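Local coordinates for protein flavodoxin (Aquifex aeolicus, PDB 2ARK) that carries electrons as an FMN-dependent flavoprotein of the flavodoxin family, probably serving as a low-potential electron donor to redox enzymes, at the interface of chains A and B and the interface of chains A and C. Numbering follows the deposited sequence. Chains: chain A/B/C, Flavodoxin.

Chain A meets two other copies of the flavodoxin in the deposited tetramer. Contacts 1 and 2 are neighbouring parts of its two-fold interface with chain B, about 7 Å apart between C-alpha centres; they share A:Asp76 and B:Asn63 and both use helix 69-78 of chain A. Contact 3, about 29 Å from contact 1 and 28 Å from contact 2 between C-alpha centres, belongs to a separate two-fold interface with chain C, where the patch is built mainly from loop and strand backbone. Repeated by symmetry, the contacts could link the four copies, although the structure alone does not show whether this tetramer forms in solution.

Contact 1: the interface of chains A and B. Residues chain A 73, 76-77; chain B 14, 63, 69.
B:Trp69 lays one face of its indole against the aliphatic part of A:Arg73, the two residues coming from equivalent helices 69-78 of the two flavodoxin copies. The CH-pi contact is made by the methylene CG of A:Arg73, 3.6 Å from the centroid of the five-membered ring of B:Trp69. CG of A:Arg73 lies anti to its backbone N (chi1 178°), which carries the chain along the indole face, while bends at chi2 and chi3 turn the guanidinium steeply to the ring, the planes 65° apart, so the methylenes do the covering.

Polar contacts gather at the pyrrole side. The indole NE1 of B:Trp69 donates to carboxylate OD2 of A:Asp77 at 3.0 Å; the bond is bent, 136° at the hydrogen, and reaches OD2 from above the carboxylate plane. The other oxygen, OD1 of A:Asp77, forms a loose salt bridge with guanidinium NH2 of B:Arg14 at 3.4 Å, weak as a hydrogen bond.

Nearby, OD2 of A:Asp76 lies in plane at the indole edge, 3.6 Å from CD1 of B:Trp69, and OD1 of A:Asp76 is 3.6 Å from the methylene CB of B:Asn63. The patch joins helix 69-78 of chain A to the same helix and two loops of chain B. B:Arg14 belongs to the phosphate-binding loop of flavodoxins, so this possible dimer contact probably brings chain A close to the FMN site.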
loop_
_atom_site.group_PDB
_atom_site.type_symbol
_atom_site.label_atom_id
_atom_site.label_comp_id
_atom_site.label_asym_id
_atom_site.label_seq_id
_atom_site.Cartn_x
_atom_site.Cartn_y
_atom_site.Cartn_z
ATOM N N ARG A 73 11.071 -0.140 -15.380
ATOM C CA ARG A 73 11.226 -0.554 -16.788
ATOM C C ARG A 73 12.008 -1.866 -16.910
ATOM O O ARG A 73 11.707 -2.709 -17.755
ATOM C CB ARG A 73 11.893 0.552 -17.592
ATOM C CG ARG A 73 12.158 0.249 -19.080
ATOM C CD ARG A 73 13.536 0.748 -19.347
ATOM N NE ARG A 73 13.530 1.831 -20.269
ATOM C CZ ARG A 73 14.505 2.718 -20.456
ATOM N NH1 ARG A 73 14.297 3.624 -21.392
ATOM N NH2 ARG A 73 15.638 2.745 -19.729
ATOM N N ASP A 76 9.471 -4.509 -15.981
ATOM C CA ASP A 76 8.382 -4.629 -16.937
ATOM C C ASP A 76 8.906 -5.219 -18.205
ATOM O O ASP A 76 8.266 -6.095 -18.758
ATOM C CB ASP A 76 7.716 -3.275 -17.277
ATOM C CG ASP A 76 6.847 -2.728 -16.149
ATOM O OD1 ASP A 76 6.324 -3.549 -15.356
ATOM O OD2 ASP A 76 6.679 -1.474 -16.073
ATOM N N ASP A 77 10.061 -4.732 -18.663
ATOM C CA ASP A 77 10.489 -4.970 -20.037
ATOM C C ASP A 77 11.611 -5.972 -20.203
ATOM O O ASP A 77 11.617 -6.726 -21.177
ATOM C CB ASP A 77 10.855 -3.655 -20.743
ATOM C CG ASP A 77 9.630 -2.765 -21.039
ATOM O OD1 ASP A 77 8.455 -3.155 -20.765
ATOM O OD2 ASP A 77 9.853 -1.651 -21.571
ATOM N N ARG B 14 -0.997 0.347 -23.398
ATOM C CA ARG B 14 -0.111 -0.450 -24.231
ATOM C C ARG B 14 -0.957 -1.066 -25.327
ATOM O O ARG B 14 -0.555 -1.146 -26.483
ATOM C CB ARG B 14 0.579 -1.545 -23.397
ATOM C CG ARG B 14 1.754 -2.286 -24.089
ATOM C CD ARG B 14 3.087 -1.482 -24.122
ATOM N NE ARG B 14 3.770 -1.409 -22.818
ATOM C CZ ARG B 14 4.616 -2.325 -22.329
ATOM N NH1 ARG B 14 4.896 -3.422 -23.033
ATOM N NH2 ARG B 14 5.187 -2.142 -21.122
ATOM N N ASN B 63 0.843 -2.677 -14.372
ATOM C CA ASN B 63 2.093 -3.305 -14.817
ATOM C C ASN B 63 2.887 -3.776 -13.615
ATOM O O ASN B 63 3.404 -2.961 -12.871
ATOM C CB ASN B 63 2.930 -2.348 -15.693
ATOM C CG ASN B 63 2.353 -2.144 -17.111
ATOM O OD1 ASN B 63 2.711 -1.179 -17.783
ATOM N ND2 ASN B 63 1.479 -3.050 -17.566
ATOM N N TRP B 69 5.960 2.252 -16.319
ATOM C CA TRP B 69 7.169 3.053 -16.267
ATOM C C TRP B 69 7.081 4.377 -17.075
ATOM O O TRP B 69 7.669 5.380 -16.660
ATOM C CB TRP B 69 8.416 2.242 -16.612
ATOM C CG TRP B 69 8.589 1.816 -18.035
ATOM C CD1 TRP B 69 8.308 0.582 -18.561
ATOM C CD2 TRP B 69 9.160 2.580 -19.114
ATOM N NE1 TRP B 69 8.645 0.538 -19.891
ATOM C CE2 TRP B 69 9.169 1.745 -20.260
ATOM C CE3 TRP B 69 9.654 3.888 -19.226
ATOM C CZ2 TRP B 69 9.659 2.175 -21.510
ATOM C CZ3 TRP B 69 10.131 4.318 -20.470
ATOM C CH2 TRP B 69 10.130 3.459 -21.593
#

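Contact 2: the interface of chains A and B. Residues chain A 72, 75-76, 83, 117-118; chain B 63-64.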
loop_
_atom_site.group_PDB
_atom_site.type_symbol
_atom_site.label_atom_id
_atom_site.label_comp_id
_atom_site.label_asym_id
_atom_site.label_seq_id
_atom_site.Cartn_x
_atom_site.Cartn_y
_atom_site.Cartn_z
ATOM N N LYS A 72 11.425 0.143 -12.589
ATOM C CA LYS A 72 10.158 -0.328 -13.108
ATOM C C LYS A 72 10.309 -0.846 -14.543
ATOM O O LYS A 72 9.762 -1.909 -14.885
ATOM C CB LYS A 72 9.109 0.810 -13.018
ATOM C CG LYS A 72 7.697 0.391 -13.339
ATOM C CD LYS A 72 7.040 -0.457 -12.214
ATOM C CE LYS A 72 6.027 -1.476 -12.768
ATOM N NZ LYS A 72 5.044 -0.783 -13.645
ATOM N N PHE A 75 12.010 -4.325 -14.697
ATOM C CA PHE A 75 11.070 -5.365 -14.362
ATOM C C PHE A 75 10.022 -5.584 -15.428
ATOM O O PHE A 75 9.733 -6.713 -15.760
ATOM C CB PHE A 75 10.468 -5.129 -12.965
ATOM C CG PHE A 75 11.367 -5.598 -11.868
ATOM C CD1 PHE A 75 12.480 -4.856 -11.509
ATOM C CD2 PHE A 75 11.147 -6.812 -11.246
ATOM C CE1 PHE A 75 13.359 -5.310 -10.527
ATOM C CE2 PHE A 75 12.013 -7.282 -10.262
ATOM C CZ PHE A 75 13.121 -6.536 -9.898
ATOM N N ASP A 76 9.471 -4.509 -15.981
ATOM C CA ASP A 76 8.382 -4.629 -16.937
ATOM C C ASP A 76 8.906 -5.219 -18.205
ATOM O O ASP A 76 8.266 -6.095 -18.758
ATOM C CB ASP A 76 7.716 -3.275 -17.277
ATOM C CG ASP A 76 6.847 -2.728 -16.149
ATOM O OD1 ASP A 76 6.324 -3.549 -15.356
ATOM O OD2 ASP A 76 6.679 -1.474 -16.073
ATOM N N TRP A 83 8.493 -13.788 -16.675
ATOM C CA TRP A 83 7.384 -13.690 -15.756
ATOM C C TRP A 83 6.626 -15.002 -15.836
ATOM O O TRP A 83 6.257 -15.465 -16.933
ATOM C CB TRP A 83 6.467 -12.486 -16.053
ATOM C CG TRP A 83 5.335 -12.333 -15.021
ATOM C CD1 TRP A 83 5.352 -11.571 -13.896
ATOM C CD2 TRP A 83 4.059 -13.004 -15.017
ATOM N NE1 TRP A 83 4.175 -11.709 -13.197
ATOM C CE2 TRP A 83 3.362 -12.577 -13.863
ATOM C CE3 TRP A 83 3.438 -13.920 -15.879
ATOM C CZ2 TRP A 83 2.074 -13.017 -13.550
ATOM C CZ3 TRP A 83 2.153 -14.368 -15.559
ATOM C CH2 TRP A 83 1.486 -13.907 -14.404
ATOM N N ASN A 117 4.659 -9.689 -7.547
ATOM C CA ASN A 117 3.953 -9.948 -8.776
ATOM C C ASN A 117 4.634 -11.060 -9.565
ATOM O O ASN A 117 3.974 -11.798 -10.282
ATOM C CB ASN A 117 3.862 -8.666 -9.594
ATOM C CG ASN A 117 2.763 -8.703 -10.601
ATOM O OD1 ASN A 117 2.950 -9.194 -11.714
ATOM N ND2 ASN A 117 1.604 -8.147 -10.236
ATOM N N PHE A 118 5.946 -11.199 -9.394
ATOM C CA PHE A 118 6.700 -12.257 -10.056
ATOM C C PHE A 118 6.677 -13.574 -9.282
ATOM O O PHE A 118 7.410 -14.501 -9.628
ATOM C CB PHE A 118 8.153 -11.823 -10.277
ATOM C CG PHE A 118 8.363 -10.982 -11.509
ATOM C CD1 PHE A 118 8.188 -9.597 -11.467
ATOM C CD2 PHE A 118 8.754 -11.577 -12.708
ATOM C CE1 PHE A 118 8.400 -8.805 -12.598
ATOM C CE2 PHE A 118 8.963 -10.810 -13.861
ATOM C CZ PHE A 118 8.792 -9.405 -13.794
ATOM N N ASN B 63 0.843 -2.677 -14.372
ATOM C CA ASN B 63 2.093 -3.305 -14.817
ATOM C C ASN B 63 2.887 -3.776 -13.615
ATOM O O ASN B 63 3.404 -2.961 -12.871
ATOM C CB ASN B 63 2.930 -2.348 -15.693
ATOM C CG ASN B 63 2.353 -2.144 -17.111
ATOM O OD1 ASN B 63 2.711 -1.179 -17.783
ATOM N ND2 ASN B 63 1.479 -3.050 -17.566
HETATM N N MSE B 64 2.969 -5.084 -13.424
HETATM C CA MSE B 64 3.521 -5.660 -12.198
HETATM C C MSE B 64 2.907 -5.053 -10.929
HETATM O O MSE B 64 3.622 -4.827 -9.961
HETATM C CB MSE B 64 5.064 -5.551 -12.149
HETATM C CG MSE B 64 5.812 -6.059 -13.389
HETATM SE SE MSE B 64 5.275 -7.922 -13.863
HETATM C CE MSE B 64 6.319 -8.088 -15.759
#
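B:Asn63 and B:Met64 bring a loop of chain B against chain A, with B:Met64, modelled as selenomethionine, in a left-handed backbone conformation (phi 50°, psi 39°) that turns its side chain into the neighbouring flavodoxin. This is the loop after strand 55-61, which in flavodoxins flanks the FMN isoalloxazine and probably does so here.

Ammonium NZ of A:Lys72 donates to the backbone O of B:Asn63 at 2.8 Å, approaching from above the carbonyl plane. The same NZ forms a salt bridge with OD2 of A:Asp76 at 3.0 Å, using the syn lone pair of the carboxylate. The acid therefore holds the lysine, whose chain bends repeatedly on its way to the foreign carbonyl.

The selenomethionine enters a pocket lined by A:Asp76, A:Trp83, A:Asn117 and A:Phe118. Its CG sits beside the backbone N (chi1 -51°), and the bend at chi2 leads SE and the methyl against the A:Phe118 rim (CE1, CZ). SE of B:Met64 also lies 3.6 Å from CD1 of A:Trp83. Methyl CE of B:Met64 meets CZ of A:Phe118 at 3.4 Å. CG of A:Asn117 packs 3.5 Å from CA of B:Met64.

Indole NE1 of A:Trp83 shares its N-H, through two bent bonds, between amide OD1 and backbone O of A:Asn117, 3.2 Å and 2.9 Å away, which helps position both groups that meet SE. CD1 of A:Trp83 also covers one face of the A:Phe118 ring, offset toward its rim.

Contact 3: the interface of chains A and C. Residues chain A 99-102; chain C 132-134.
A:Trp100 and C:Phe133 pair as a parallel beta bridge in which the main chain of A:Trp100 bonds to the residues on either side of C:Phe133. The backbone N of A:Trp100 donates to O of C:Lys132 at 2.9 Å, and the N of C:Thr134 returns a bond to O of A:Trp100 at 2.8 Å. The second is the straighter, 164° at the hydrogen, and approaches nearly along the C=O axis.

Side chains make lighter contacts around this core. CD1 of the A:Trp100 indole comes within 3.5 Å of O of C:Lys132, and CB of A:Trp100 lies 4.0 Å from ring atom CD2 of C:Phe133. On the other flank, methyl CG2 of C:Thr134 meets CA of A:Gly102 at 3.4 Å. OG1 of C:Thr134 is anti to the backbone N (chi1 -170°), which leaves the methyl to face the glycine backbone.

The lack of side chains at A:Gly99 and A:Gly101 probably allows the close approach; A:Gly101 also turns the chain with a positive phi of 84°.

The glycine-rich loop of chain A lies between strand 90-97 and helix 104-117, where flavodoxins bind FMN, so the contact probably lies near the cofactor site; this loop pairs with the edge of short strand 133-135 of chain C.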
loop_
_atom_site.group_PDB
_atom_site.type_symbol
_atom_site.label_atom_id
_atom_site.label_comp_id
_atom_site.label_asym_id
_atom_site.label_seq_id
_atom_site.Cartn_x
_atom_site.Cartn_y
_atom_site.Cartn_z
ATOM N N GLY A 99 13.885 12.904 2.781
ATOM C CA GLY A 99 13.579 13.206 4.166
ATOM C C GLY A 99 12.841 12.078 4.845
ATOM O O GLY A 99 12.194 11.262 4.170
ATOM N N TRP A 100 12.979 12.010 6.176
ATOM C CA TRP A 100 12.103 11.195 7.019
ATOM C C TRP A 100 10.692 11.725 6.894
ATOM O O TRP A 100 10.462 12.954 6.950
ATOM C CB TRP A 100 12.578 11.205 8.487
ATOM C CG TRP A 100 13.921 10.649 8.572
ATOM C CD1 TRP A 100 15.101 11.343 8.668
ATOM C CD2 TRP A 100 14.270 9.264 8.450
ATOM N NE1 TRP A 100 16.169 10.462 8.650
ATOM C CE2 TRP A 100 15.686 9.181 8.515
ATOM C CE3 TRP A 100 13.526 8.080 8.312
ATOM C CZ2 TRP A 100 16.371 7.954 8.452
ATOM C CZ3 TRP A 100 14.219 6.849 8.243
ATOM C CH2 TRP A 100 15.624 6.806 8.320
ATOM N N GLY A 101 9.758 10.801 6.709
ATOM C CA GLY A 101 8.367 11.136 6.413
ATOM C C GLY A 101 8.166 11.402 4.924
ATOM O O GLY A 101 7.095 11.836 4.501
ATOM N N GLY A 102 9.204 11.109 4.140
ATOM C CA GLY A 102 9.260 11.436 2.719
ATOM C C GLY A 102 8.836 10.329 1.807
ATOM O O GLY A 102 8.734 10.527 0.595
ATOM N N LYS C 132 15.904 17.344 6.480
ATOM C CA LYS C 132 15.532 16.008 5.991
ATOM C C LYS C 132 14.289 15.547 6.760
ATOM O O LYS C 132 14.225 14.432 7.261
ATOM C CB LYS C 132 16.702 14.992 6.096
ATOM C CG LYS C 132 18.052 15.459 5.539
ATOM C CD LYS C 132 18.680 14.431 4.544
ATOM C CE LYS C 132 20.202 14.664 4.213
ATOM N NZ LYS C 132 20.696 16.099 4.004
ATOM N N PHE C 133 13.299 16.426 6.848
ATOM C CA PHE C 133 12.107 16.108 7.590
ATOM C C PHE C 133 10.792 16.595 6.974
ATOM O O PHE C 133 10.552 17.784 6.793
ATOM C CB PHE C 133 12.231 16.544 9.046
ATOM C CG PHE C 133 11.405 15.711 9.978
ATOM C CD1 PHE C 133 10.069 16.060 10.256
ATOM C CD2 PHE C 133 11.939 14.562 10.554
ATOM C CE1 PHE C 133 9.280 15.311 11.142
ATOM C CE2 PHE C 133 11.158 13.778 11.421
ATOM C CZ PHE C 133 9.812 14.156 11.719
ATOM N N THR C 134 9.917 15.648 6.677
ATOM C CA THR C 134 8.694 15.980 5.960
ATOM C C THR C 134 7.512 15.091 6.373
ATOM O O THR C 134 7.617 14.349 7.354
ATOM C CB THR C 134 8.963 16.039 4.418
ATOM O OG1 THR C 134 7.824 16.595 3.765
ATOM C CG2 THR C 134 9.332 14.670 3.839
#